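Local coordinates for ectonucleoside triphosphate diphosphohydrolase 4 (Homo sapiens, PDB 6WG5), which belongs to the GDA1/CD39 nucleoside phosphatase family, whose members are built on an actin-like ATPase fold, at residues Phe20-Ala25 / Arg189-Glu194; Ile73-Asp78 / Glu476-Leu481; Ile181-Val186 / Glu380-Ser385; Glu257-Cys262 / Glu268-Val273. All coordinates share one frame; numbering follows the deposited sequence.

Interaction 1 (Phe20-Ala25 / Arg189-Glu194)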
# COMPACT_ATOMS: atom_id res chain seq x y z
N PHE A 20 -5.78 3.89 23.19
CA PHE A 20 -5.16 5.18 23.49
C PHE A 20 -3.76 4.99 24.06
O PHE A 20 -2.85 5.78 23.76
CB PHE A 20 -6.03 5.97 24.46
CG PHE A 20 -5.49 7.33 24.80
CD1 PHE A 20 -4.72 7.52 25.94
CD2 PHE A 20 -5.75 8.41 23.98
CE1 PHE A 20 -4.23 8.77 26.25
CE2 PHE A 20 -5.26 9.67 24.29
CZ PHE A 20 -4.49 9.85 25.43
N GLN A 21 -3.56 3.96 24.88
CA GLN A 21 -2.23 3.70 25.43
C GLN A 21 -1.25 3.33 24.33
O GLN A 21 -0.14 3.86 24.25
CB GLN A 21 -2.30 2.60 26.49
CG GLN A 21 -1.08 2.55 27.39
CD GLN A 21 -0.76 1.15 27.88
OE1 GLN A 21 -1.62 0.45 28.40
NE2 GLN A 21 0.49 0.74 27.70
N ARG A 22 -1.65 2.40 23.45
CA ARG A 22 -0.80 2.04 22.32
C ARG A 22 -0.56 3.25 21.42
O ARG A 22 0.58 3.49 20.99
CB ARG A 22 -1.44 0.90 21.52
CG ARG A 22 -0.56 0.38 20.39
CD ARG A 22 -1.11 -0.91 19.79
NE ARG A 22 -0.15 -1.54 18.89
CZ ARG A 22 0.82 -2.36 19.28
NH1 ARG A 22 0.98 -2.65 20.57
NH2 ARG A 22 1.65 -2.88 18.39
N TYR A 23 -1.61 4.02 21.14
CA TYR A 23 -1.46 5.26 20.38
C TYR A 23 -0.47 6.19 21.07
O TYR A 23 0.38 6.80 20.42
CB TYR A 23 -2.83 5.91 20.23
CG TYR A 23 -2.85 7.35 19.73
CD1 TYR A 23 -1.88 7.84 18.86
CD2 TYR A 23 -3.86 8.21 20.14
CE1 TYR A 23 -1.92 9.15 18.42
CE2 TYR A 23 -3.91 9.52 19.70
CZ TYR A 23 -2.94 9.99 18.84
OH TYR A 23 -2.99 11.29 18.41
N LEU A 24 -0.56 6.29 22.40
CA LEU A 24 0.33 7.18 23.14
C LEU A 24 1.73 6.60 23.26
O LEU A 24 2.71 7.35 23.27
CB LEU A 24 -0.26 7.44 24.53
CG LEU A 24 0.40 8.50 25.41
CD1 LEU A 24 0.54 9.83 24.69
CD2 LEU A 24 -0.42 8.68 26.68
N ALA A 25 1.85 5.27 23.33
CA ALA A 25 3.17 4.65 23.48
C ALA A 25 4.02 4.85 22.24
O ALA A 25 5.20 5.22 22.33
CB ALA A 25 3.01 3.16 23.78
N ARG A 189 -2.68 -6.07 15.77
CA ARG A 189 -3.64 -7.11 15.42
C ARG A 189 -3.03 -8.51 15.43
O ARG A 189 -3.78 -9.49 15.33
CB ARG A 189 -4.22 -6.82 14.03
CG ARG A 189 -4.82 -5.43 13.91
CD ARG A 189 -5.88 -5.17 14.99
NE ARG A 189 -6.38 -3.80 14.95
CZ ARG A 189 -7.41 -3.40 14.21
NH1 ARG A 189 -8.06 -4.26 13.44
NH2 ARG A 189 -7.79 -2.13 14.25
N PHE A 190 -1.71 -8.62 15.54
CA PHE A 190 -1.06 -9.91 15.73
C PHE A 190 -0.75 -10.20 17.19
O PHE A 190 -0.26 -11.29 17.50
CB PHE A 190 0.23 -9.97 14.89
CG PHE A 190 -0.00 -9.71 13.43
CD1 PHE A 190 -1.04 -10.34 12.75
CD2 PHE A 190 0.81 -8.84 12.73
CE1 PHE A 190 -1.25 -10.10 11.41
CE2 PHE A 190 0.60 -8.60 11.38
CZ PHE A 190 -0.43 -9.24 10.72
N GLU A 191 -1.01 -9.26 18.08
CA GLU A 191 -1.01 -9.53 19.52
C GLU A 191 -2.30 -10.25 19.88
O GLU A 191 -3.39 -9.69 19.70
CB GLU A 191 -0.87 -8.23 20.31
CG GLU A 191 0.57 -7.76 20.46
CD GLU A 191 0.66 -6.27 20.72
OE1 GLU A 191 -0.28 -5.70 21.31
OE2 GLU A 191 1.68 -5.66 20.31
N HIS A 192 -2.18 -11.47 20.37
CA HIS A 192 -3.33 -12.33 20.58
C HIS A 192 -3.66 -12.44 22.07
O HIS A 192 -2.78 -12.35 22.92
CB HIS A 192 -3.08 -13.72 19.98
CG HIS A 192 -3.17 -13.74 18.49
ND1 HIS A 192 -3.67 -12.68 17.76
CD2 HIS A 192 -2.83 -14.69 17.58
CE1 HIS A 192 -3.63 -12.98 16.47
NE2 HIS A 192 -3.12 -14.19 16.34
N ILE A 193 -4.95 -12.62 22.35
CA ILE A 193 -5.50 -12.53 23.70
C ILE A 193 -5.48 -11.06 24.10
O ILE A 193 -4.75 -10.26 23.50
CB ILE A 193 -4.73 -13.41 24.71
CG1 ILE A 193 -4.69 -14.86 24.20
CG2 ILE A 193 -5.38 -13.36 26.09
CD1 ILE A 193 -3.86 -15.79 25.06
N GLU A 194 -6.29 -10.70 25.09
CA GLU A 194 -6.49 -9.31 25.48
C GLU A 194 -7.22 -8.53 24.41
O GLU A 194 -7.23 -7.29 24.43
CB GLU A 194 -5.16 -8.62 25.82
CG GLU A 194 -4.30 -9.37 26.83
CD GLU A 194 -4.41 -8.81 28.24
OE1 GLU A 194 -4.80 -7.64 28.40
OE2 GLU A 194 -4.12 -9.56 29.20
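R22 and E191 meet in one surface salt bridge. It ties the N-terminal helix 18-28 to the loop that follows helix 172-186, at the edge of the actin-like body of this family. The two side chains approach from opposite directions. R22 reaches out extended, with CG anti to the backbone N (chi1 -175°). Its NH1 lies 3.1 Å from OE2 of E191. The guanidinium and carboxylate planes are turned 77° apart, so the two groups do not pair side by side. The hydrogen bond within the bridge is weak, with an N-H...O angle of 122°. R22 has a stronger partner elsewhere. Its NE donates to the main-chain O of V186, and NH2 makes a weak bond to O of F185. Both carbonyls belong to the last turn of helix 172-186, so the arginine serves that helix end as well as the loop. The negative end of the helix dipole probably favours the positive charge there. E191 also touches K217, which could share in balancing the carboxylate. R22 has two conformers and the bridge is weak, so its hold on E191 is doubtful. In the conformer described, the other carboxylate oxygen, OE1 of E191, lies 3.4 Å from NH1 of R22.

Interaction 2 (Ile73-Asp78 / Glu476-Leu481); sequences IRQMRD and EVQWTL
I73 and L481 touch through one methyl each, and Q75 and Q478 through their amide nitrogens. CG2 of I73 lies 3.7 Å from CD1 of L481. These two side chains slide past each other in opposite directions. On I73, CG2 is the branch anti to the backbone N, while CG1 stays beside that N (chi1 -63°). L481 turns CG beside its own carbonyl carbon, and CD1 is the branch that comes to the isoleucine. Its other methyl, CD2, is left to face V186 of helix 172-186. The glutamines behave differently. Q75 runs extended beyond CG, while Q478 bends at its second torsion (chi2 -68°). They cross at about a right angle, with their amide planes 71° apart. NE2 of Q75 is 3.6 Å from NE2 of Q478, a contact rather than a hydrogen bond. The main chain of Q478 is better placed: its O accepts from N of L481 at 2.9 Å, as the chain turns into helix 479-487. Around the contact, I73 packs on W60 and Q478 on Y58, both on strand 53-61. Strand 74-75 pairs antiparallel with that same strand. The N-terminal end of helix 479-487 lies over a mixed sheet and meets its short border strand 74-75, in keeping with the alpha/beta build of the actin-like ATPase fold.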
# COMPACT_ATOMS: atom_id res chain seq x y z
N ILE A 73 9.54 -5.66 16.89
CA ILE A 73 10.36 -4.95 15.92
C ILE A 73 9.96 -3.48 15.89
O ILE A 73 8.77 -3.14 15.88
CB ILE A 73 10.24 -5.60 14.53
CG1 ILE A 73 10.79 -7.03 14.58
CG2 ILE A 73 10.99 -4.77 13.48
CD1 ILE A 73 10.81 -7.75 13.25
N ARG A 74 10.97 -2.61 15.85
CA ARG A 74 10.77 -1.17 15.78
C ARG A 74 11.86 -0.57 14.91
O ARG A 74 12.94 -1.15 14.74
CB ARG A 74 10.81 -0.51 17.16
CG ARG A 74 9.94 -1.18 18.21
CD ARG A 74 10.32 -0.71 19.61
NE ARG A 74 9.42 -1.24 20.62
CZ ARG A 74 8.24 -0.71 20.94
NH1 ARG A 74 7.81 0.38 20.31
NH2 ARG A 74 7.49 -1.27 21.88
N GLN A 75 11.59 0.61 14.36
CA GLN A 75 12.63 1.35 13.67
C GLN A 75 13.71 1.77 14.65
O GLN A 75 13.42 2.25 15.75
CB GLN A 75 12.04 2.59 12.98
CG GLN A 75 11.31 2.31 11.69
CD GLN A 75 11.11 3.57 10.87
OE1 GLN A 75 11.98 3.97 10.10
NE2 GLN A 75 9.96 4.21 11.03
N MET A 76 14.96 1.59 14.25
CA MET A 76 16.07 2.05 15.08
C MET A 76 16.01 3.57 15.22
O MET A 76 15.57 4.29 14.32
CB MET A 76 17.40 1.62 14.48
CG MET A 76 18.59 1.88 15.39
SD MET A 76 20.17 1.44 14.65
CE MET A 76 21.27 1.75 16.02
N ARG A 77 16.47 4.05 16.38
CA ARG A 77 16.44 5.47 16.71
C ARG A 77 17.86 5.95 16.98
O ARG A 77 18.54 5.40 17.85
CB ARG A 77 15.54 5.72 17.93
CG ARG A 77 14.06 5.52 17.66
CD ARG A 77 13.49 6.69 16.88
NE ARG A 77 12.15 6.43 16.38
CZ ARG A 77 11.36 7.36 15.83
NH1 ARG A 77 11.78 8.61 15.71
NH2 ARG A 77 10.15 7.03 15.41
N ASP A 78 18.29 6.97 16.24
CA ASP A 78 19.64 7.49 16.39
C ASP A 78 19.73 8.35 17.65
O ASP A 78 18.78 8.48 18.42
CB ASP A 78 20.05 8.28 15.15
CG ASP A 78 19.20 9.52 14.91
OD1 ASP A 78 18.40 9.88 15.79
OD2 ASP A 78 19.34 10.13 13.83
N GLU A 476 4.41 6.88 8.90
CA GLU A 476 4.10 6.27 7.61
C GLU A 476 4.05 4.75 7.74
O GLU A 476 4.69 4.16 8.61
CB GLU A 476 5.16 6.69 6.58
CG GLU A 476 5.05 6.02 5.22
CD GLU A 476 6.22 6.35 4.31
OE1 GLU A 476 7.21 6.93 4.80
OE2 GLU A 476 6.15 6.02 3.11
N VAL A 477 3.27 4.13 6.86
CA VAL A 477 3.21 2.67 6.80
C VAL A 477 4.42 2.17 6.04
O VAL A 477 4.61 2.49 4.86
CB VAL A 477 1.90 2.20 6.14
CG1 VAL A 477 1.88 0.68 6.02
CG2 VAL A 477 0.70 2.68 6.94
N GLN A 478 5.24 1.36 6.70
CA GLN A 478 6.44 0.79 6.10
C GLN A 478 6.14 -0.64 5.68
O GLN A 478 6.05 -1.54 6.52
CB GLN A 478 7.61 0.81 7.09
CG GLN A 478 7.74 2.07 7.92
CD GLN A 478 8.14 3.28 7.10
OE1 GLN A 478 8.25 3.21 5.88
NE2 GLN A 478 8.35 4.41 7.77
N TRP A 479 5.98 -0.86 4.37
CA TRP A 479 5.89 -2.24 3.90
C TRP A 479 7.18 -2.99 4.19
O TRP A 479 7.17 -4.22 4.33
CB TRP A 479 5.55 -2.30 2.41
CG TRP A 479 6.64 -1.87 1.46
CD1 TRP A 479 6.74 -0.67 0.82
CD2 TRP A 479 7.77 -2.64 1.03
NE1 TRP A 479 7.86 -0.64 0.03
CE2 TRP A 479 8.51 -1.84 0.14
CE3 TRP A 479 8.23 -3.93 1.32
CZ2 TRP A 479 9.69 -2.29 -0.47
CZ3 TRP A 479 9.39 -4.37 0.72
CH2 TRP A 479 10.11 -3.55 -0.17
N THR A 480 8.30 -2.27 4.29
CA THR A 480 9.55 -2.90 4.70
C THR A 480 9.45 -3.47 6.11
O THR A 480 10.16 -4.43 6.44
CB THR A 480 10.70 -1.89 4.62
OG1 THR A 480 10.37 -0.72 5.38
CG2 THR A 480 10.97 -1.50 3.18
N LEU A 481 8.58 -2.91 6.95
CA LEU A 481 8.39 -3.45 8.29
C LEU A 481 7.73 -4.82 8.24
O LEU A 481 8.10 -5.72 8.99
CB LEU A 481 7.56 -2.48 9.13
CG LEU A 481 7.19 -2.95 10.53
CD1 LEU A 481 8.42 -3.28 11.35
CD2 LEU A 481 6.35 -1.88 11.23

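Interaction 3 (Ile181-Val186 / Glu380-Ser385); sequences IGINFV and EFYGFS
I183 places a single methyl, CD1, against two aromatic rings, Y382 and F384. This is helix-on-sheet packing inside the actin-like fold: helix 172-186 lies against strand 381-385, an inner strand of a six-stranded mixed sheet. Y382 and F384 are two residues apart on the strand, so both side chains leave the same face and point to the helix. The intervening G383 brings no side chain to either face. The isoleucine is fully extended, with CG1 anti to the backbone N (chi1 -173°), and this carries CD1 straight out from the helix. The methyl meets the two rings in different ways. It stands over one face of Y382, 4.1 Å from the ring centroid and 25° off the normal, a CH-pi contact. It is displaced toward the CG side of that ring, with CG of Y382 3.8 Å from CD1 of I183. Toward F384 the same methyl lies at the ring edge, in plane. The two ring planes are nearly parallel, yet one ring offers its face and the other its rim, because the rings sit at different levels beside the methyl. The contact is wholly buried and apolar. I222 of the adjacent strand 221-225 also touches both I183 and F384. F381 points to the other face of the sheet, where its ring meets F459 edge-to-face. At the rim of F384, the atom nearest to the methyl is CZ, 3.7 Å from CD1 of I183.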
# COMPACT_ATOMS: atom_id res chain seq x y z
N ILE A 181 0.84 -6.59 6.33
CA ILE A 181 1.44 -7.02 7.59
C ILE A 181 1.90 -5.81 8.38
O ILE A 181 1.74 -5.74 9.61
CB ILE A 181 2.60 -8.00 7.32
CG1 ILE A 181 2.07 -9.31 6.75
CG2 ILE A 181 3.39 -8.27 8.61
CD1 ILE A 181 3.16 -10.24 6.24
N GLY A 182 2.49 -4.82 7.70
CA GLY A 182 3.04 -3.67 8.40
C GLY A 182 1.99 -2.92 9.19
O GLY A 182 2.19 -2.60 10.37
N ILE A 183 0.85 -2.63 8.57
CA ILE A 183 -0.17 -1.82 9.24
C ILE A 183 -0.79 -2.59 10.40
O ILE A 183 -0.97 -2.06 11.49
CB ILE A 183 -1.23 -1.34 8.24
CG1 ILE A 183 -2.19 -0.36 8.93
CG2 ILE A 183 -2.01 -2.52 7.64
CD1 ILE A 183 -3.25 0.22 8.02
N ASN A 184 -1.12 -3.87 10.17
CA ASN A 184 -1.75 -4.65 11.23
C ASN A 184 -0.80 -4.89 12.39
O ASN A 184 -1.24 -5.03 13.53
CB ASN A 184 -2.26 -5.97 10.67
CG ASN A 184 -3.56 -5.81 9.91
OD1 ASN A 184 -4.64 -5.77 10.50
ND2 ASN A 184 -3.46 -5.71 8.59
N PHE A 185 0.50 -4.94 12.12
CA PHE A 185 1.46 -5.12 13.19
C PHE A 185 1.47 -3.92 14.13
O PHE A 185 1.32 -4.08 15.35
CB PHE A 185 2.86 -5.36 12.61
CG PHE A 185 3.90 -5.61 13.65
CD1 PHE A 185 3.90 -6.78 14.39
CD2 PHE A 185 4.89 -4.67 13.89
CE1 PHE A 185 4.86 -7.01 15.35
CE2 PHE A 185 5.85 -4.90 14.85
CZ PHE A 185 5.84 -6.07 15.58
N VAL A 186 1.63 -2.72 13.59
CA VAL A 186 1.65 -1.52 14.43
C VAL A 186 0.31 -1.34 15.13
O VAL A 186 0.25 -0.84 16.26
CB VAL A 186 2.03 -0.28 13.61
CG1 VAL A 186 3.43 -0.42 13.04
CG2 VAL A 186 1.02 -0.02 12.50
N GLU A 380 -13.12 -3.79 8.60
CA GLU A 380 -12.64 -2.42 8.67
C GLU A 380 -11.52 -2.25 7.66
O GLU A 380 -10.78 -3.19 7.37
CB GLU A 380 -12.15 -2.05 10.08
CG GLU A 380 -10.98 -2.89 10.58
CD GLU A 380 -10.60 -2.57 12.01
OE1 GLU A 380 -10.29 -1.40 12.29
OE2 GLU A 380 -10.61 -3.50 12.85
N PHE A 381 -11.41 -1.04 7.11
CA PHE A 381 -10.42 -0.72 6.10
C PHE A 381 -9.81 0.64 6.39
O PHE A 381 -10.46 1.53 6.94
CB PHE A 381 -11.03 -0.70 4.69
CG PHE A 381 -11.21 -2.07 4.08
CD1 PHE A 381 -10.32 -2.54 3.13
CD2 PHE A 381 -12.27 -2.87 4.46
CE1 PHE A 381 -10.48 -3.79 2.57
CE2 PHE A 381 -12.44 -4.12 3.90
CZ PHE A 381 -11.54 -4.58 2.95
N TYR A 382 -8.54 0.79 6.00
CA TYR A 382 -7.88 2.08 5.94
C TYR A 382 -7.75 2.51 4.48
O TYR A 382 -7.47 1.68 3.61
CB TYR A 382 -6.49 2.03 6.59
CG TYR A 382 -6.50 2.18 8.09
CD1 TYR A 382 -6.04 3.34 8.70
CD2 TYR A 382 -6.97 1.15 8.90
CE1 TYR A 382 -6.04 3.47 10.07
CE2 TYR A 382 -6.97 1.28 10.28
CZ TYR A 382 -6.51 2.44 10.86
OH TYR A 382 -6.52 2.56 12.23
N GLY A 383 -7.98 3.79 4.22
CA GLY A 383 -7.85 4.36 2.89
C GLY A 383 -6.68 5.32 2.84
O GLY A 383 -6.59 6.25 3.63
N PHE A 384 -5.78 5.07 1.89
CA PHE A 384 -4.55 5.85 1.75
C PHE A 384 -4.54 6.59 0.42
O PHE A 384 -5.36 6.36 -0.46
CB PHE A 384 -3.32 4.94 1.87
CG PHE A 384 -3.17 4.30 3.22
CD1 PHE A 384 -2.67 5.03 4.29
CD2 PHE A 384 -3.51 2.98 3.42
CE1 PHE A 384 -2.53 4.45 5.53
CE2 PHE A 384 -3.37 2.39 4.66
CZ PHE A 384 -2.88 3.12 5.72
N SER A 385 -3.57 7.50 0.30
CA SER A 385 -3.34 8.28 -0.91
C SER A 385 -4.61 9.04 -1.27
O SER A 385 -5.11 9.80 -0.42
CB SER A 385 -2.80 7.34 -2.00
OG SER A 385 -1.50 6.89 -1.66

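Interaction 4 (Glu257-Cys262 / Glu268-Val273); sequences EFNLGC and EHVYRV
N259 and H269 are joined by a water at the turn end of this beta hairpin, just past the last bridged pair. The water donates to OD1 of N259 at 2.6 Å and accepts from N of H269. The same OD1 takes N of G261 at 3.0 Å, which makes an Asx turn. Strands 255-259 and 270-279 run antiparallel. F258 and Y271 form the hydrogen-bonded pair: Y271 N to F258 O is 3.1 Å, and the return bond is longer. Beyond the strand, N of L260 donates almost straight to O of H269 (3.0 Å, 173°). F258 sets its ring between the backbone N and the carbonyl carbon (chi1 55°), which turns it back across the partner strand. One ring face lies under O of Y271. Its CE2 reaches CG2 of V273 at 3.6 Å. On the sheet face that carries E257, N259, V270 and R272, CG2 of V270 lies against the amide of N259. E257 and R272 run side by side there. R272 has two conformers, so its guanidinium position, with NH2 bonded to O of K238, is doubtful. The contact therefore rests on main-chain bonds and apolar packing, while OD1 of N259 and the water take up the main-chain N of G261 and of H269.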
# COMPACT_ATOMS: atom_id res chain seq x y z
N GLU A 257 -1.16 -17.20 1.27
CA GLU A 257 -1.33 -17.97 2.49
C GLU A 257 0.04 -18.14 3.14
O GLU A 257 0.93 -18.77 2.56
CB GLU A 257 -1.98 -19.32 2.21
CG GLU A 257 -3.48 -19.23 2.01
CD GLU A 257 -4.03 -20.34 1.13
OE1 GLU A 257 -4.72 -20.01 0.14
OE2 GLU A 257 -3.76 -21.52 1.43
N PHE A 258 0.19 -17.60 4.34
CA PHE A 258 1.48 -17.57 5.02
C PHE A 258 1.27 -17.74 6.52
O PHE A 258 0.14 -17.71 7.02
CB PHE A 258 2.23 -16.26 4.73
CG PHE A 258 1.44 -15.03 5.07
CD1 PHE A 258 1.55 -14.45 6.32
CD2 PHE A 258 0.59 -14.46 4.14
CE1 PHE A 258 0.83 -13.31 6.63
CE2 PHE A 258 -0.13 -13.32 4.44
CZ PHE A 258 -0.02 -12.75 5.69
N ASN A 259 2.38 -17.93 7.22
CA ASN A 259 2.39 -18.14 8.67
C ASN A 259 3.39 -17.18 9.28
O ASN A 259 4.59 -17.25 8.98
CB ASN A 259 2.75 -19.59 9.01
CG ASN A 259 2.58 -19.90 10.48
OD1 ASN A 259 2.36 -19.01 11.30
ND2 ASN A 259 2.70 -21.18 10.83
N LEU A 260 2.91 -16.27 10.14
CA LEU A 260 3.78 -15.28 10.76
C LEU A 260 4.48 -15.80 12.00
O LEU A 260 5.47 -15.20 12.44
CB LEU A 260 2.99 -14.03 11.12
CG LEU A 260 2.82 -12.98 10.03
CD1 LEU A 260 1.78 -11.96 10.45
CD2 LEU A 260 4.15 -12.29 9.75
N GLY A 261 4.00 -16.90 12.58
CA GLY A 261 4.62 -17.45 13.77
C GLY A 261 5.88 -18.22 13.46
O GLY A 261 6.22 -18.48 12.30
N CYS A 262 6.59 -18.60 14.52
CA CYS A 262 7.81 -19.37 14.39
C CYS A 262 7.57 -20.87 14.32
O CYS A 262 8.44 -21.61 13.84
CB CYS A 262 8.76 -19.07 15.56
SG CYS A 262 8.04 -19.38 17.19
N GLU A 268 -2.33 -20.14 14.81
CA GLU A 268 -2.83 -18.86 15.33
C GLU A 268 -2.46 -17.70 14.41
O GLU A 268 -3.25 -16.76 14.27
CB GLU A 268 -2.28 -18.61 16.73
CG GLU A 268 -2.68 -19.67 17.76
CD GLU A 268 -1.73 -20.85 17.79
OE1 GLU A 268 -0.54 -20.65 18.10
OE2 GLU A 268 -2.18 -21.98 17.49
N HIS A 269 -1.29 -17.76 13.77
CA HIS A 269 -0.81 -16.68 12.91
C HIS A 269 -0.83 -17.05 11.43
O HIS A 269 -0.07 -16.47 10.65
CB HIS A 269 0.60 -16.27 13.33
CG HIS A 269 0.66 -15.57 14.65
ND1 HIS A 269 -0.04 -14.41 14.92
CD2 HIS A 269 1.35 -15.86 15.78
CE1 HIS A 269 0.21 -14.02 16.15
NE2 HIS A 269 1.05 -14.88 16.70
N VAL A 270 -1.66 -18.01 11.03
CA VAL A 270 -1.85 -18.34 9.62
C VAL A 270 -2.94 -17.44 9.06
O VAL A 270 -4.05 -17.39 9.61
CB VAL A 270 -2.20 -19.82 9.44
CG1 VAL A 270 -2.55 -20.12 7.98
CG2 VAL A 270 -1.05 -20.70 9.88
N TYR A 271 -2.63 -16.73 7.98
CA TYR A 271 -3.55 -15.76 7.39
C TYR A 271 -3.69 -16.01 5.89
O TYR A 271 -2.73 -16.39 5.22
CB TYR A 271 -3.07 -14.32 7.61
CG TYR A 271 -3.12 -13.88 9.05
CD1 TYR A 271 -4.27 -13.31 9.58
CD2 TYR A 271 -2.02 -14.03 9.89
CE1 TYR A 271 -4.33 -12.91 10.90
CE2 TYR A 271 -2.07 -13.63 11.21
CZ TYR A 271 -3.23 -13.07 11.71
OH TYR A 271 -3.28 -12.67 13.02
N ARG A 272 -4.91 -15.80 5.39
CA ARG A 272 -5.19 -15.76 3.96
C ARG A 272 -5.50 -14.32 3.59
O ARG A 272 -6.50 -13.76 4.06
CB ARG A 272 -6.36 -16.68 3.61
CG ARG A 272 -6.60 -16.83 2.12
CD ARG A 272 -7.88 -17.61 1.82
NE ARG A 272 -8.15 -18.64 2.83
CZ ARG A 272 -9.26 -18.73 3.55
NH1 ARG A 272 -9.39 -19.71 4.44
NH2 ARG A 272 -10.25 -17.86 3.40
N VAL A 273 -4.65 -13.71 2.76
CA VAL A 273 -4.77 -12.31 2.40
C VAL A 273 -4.95 -12.20 0.89
O VAL A 273 -4.18 -12.78 0.12
CB VAL A 273 -3.56 -11.49 2.86
CG1 VAL A 273 -3.73 -10.02 2.50
CG2 VAL A 273 -3.35 -11.65 4.36
O HOH W 1 1.01 -19.76 13.43

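Helix 172-186 connects the four contacts. Interaction 3 lies at its C-terminal part, and the centre of interaction 3 is about 8 Å from the centre of the chain. Interaction 1 touches both segments of interaction 3: NE of R22 is 2.8 Å from O of V186, and NH1 of R189 makes a salt bridge to OE2 of E380 at 2.7 Å. Interaction 2 packs on another side, with CD2 of L481 3.7 Å from CG1 of V186. Interaction 4 reaches the same helix through CE1 of F258, 3.9 Å from CD1 of I181, and shares a sheet with interaction 3. The stacked rings of H192 and H269 link interactions 1 and 4. Interaction 2 touches neither: the nearest atoms are about 6 Å from interaction 1 and 8 Å from interaction 4.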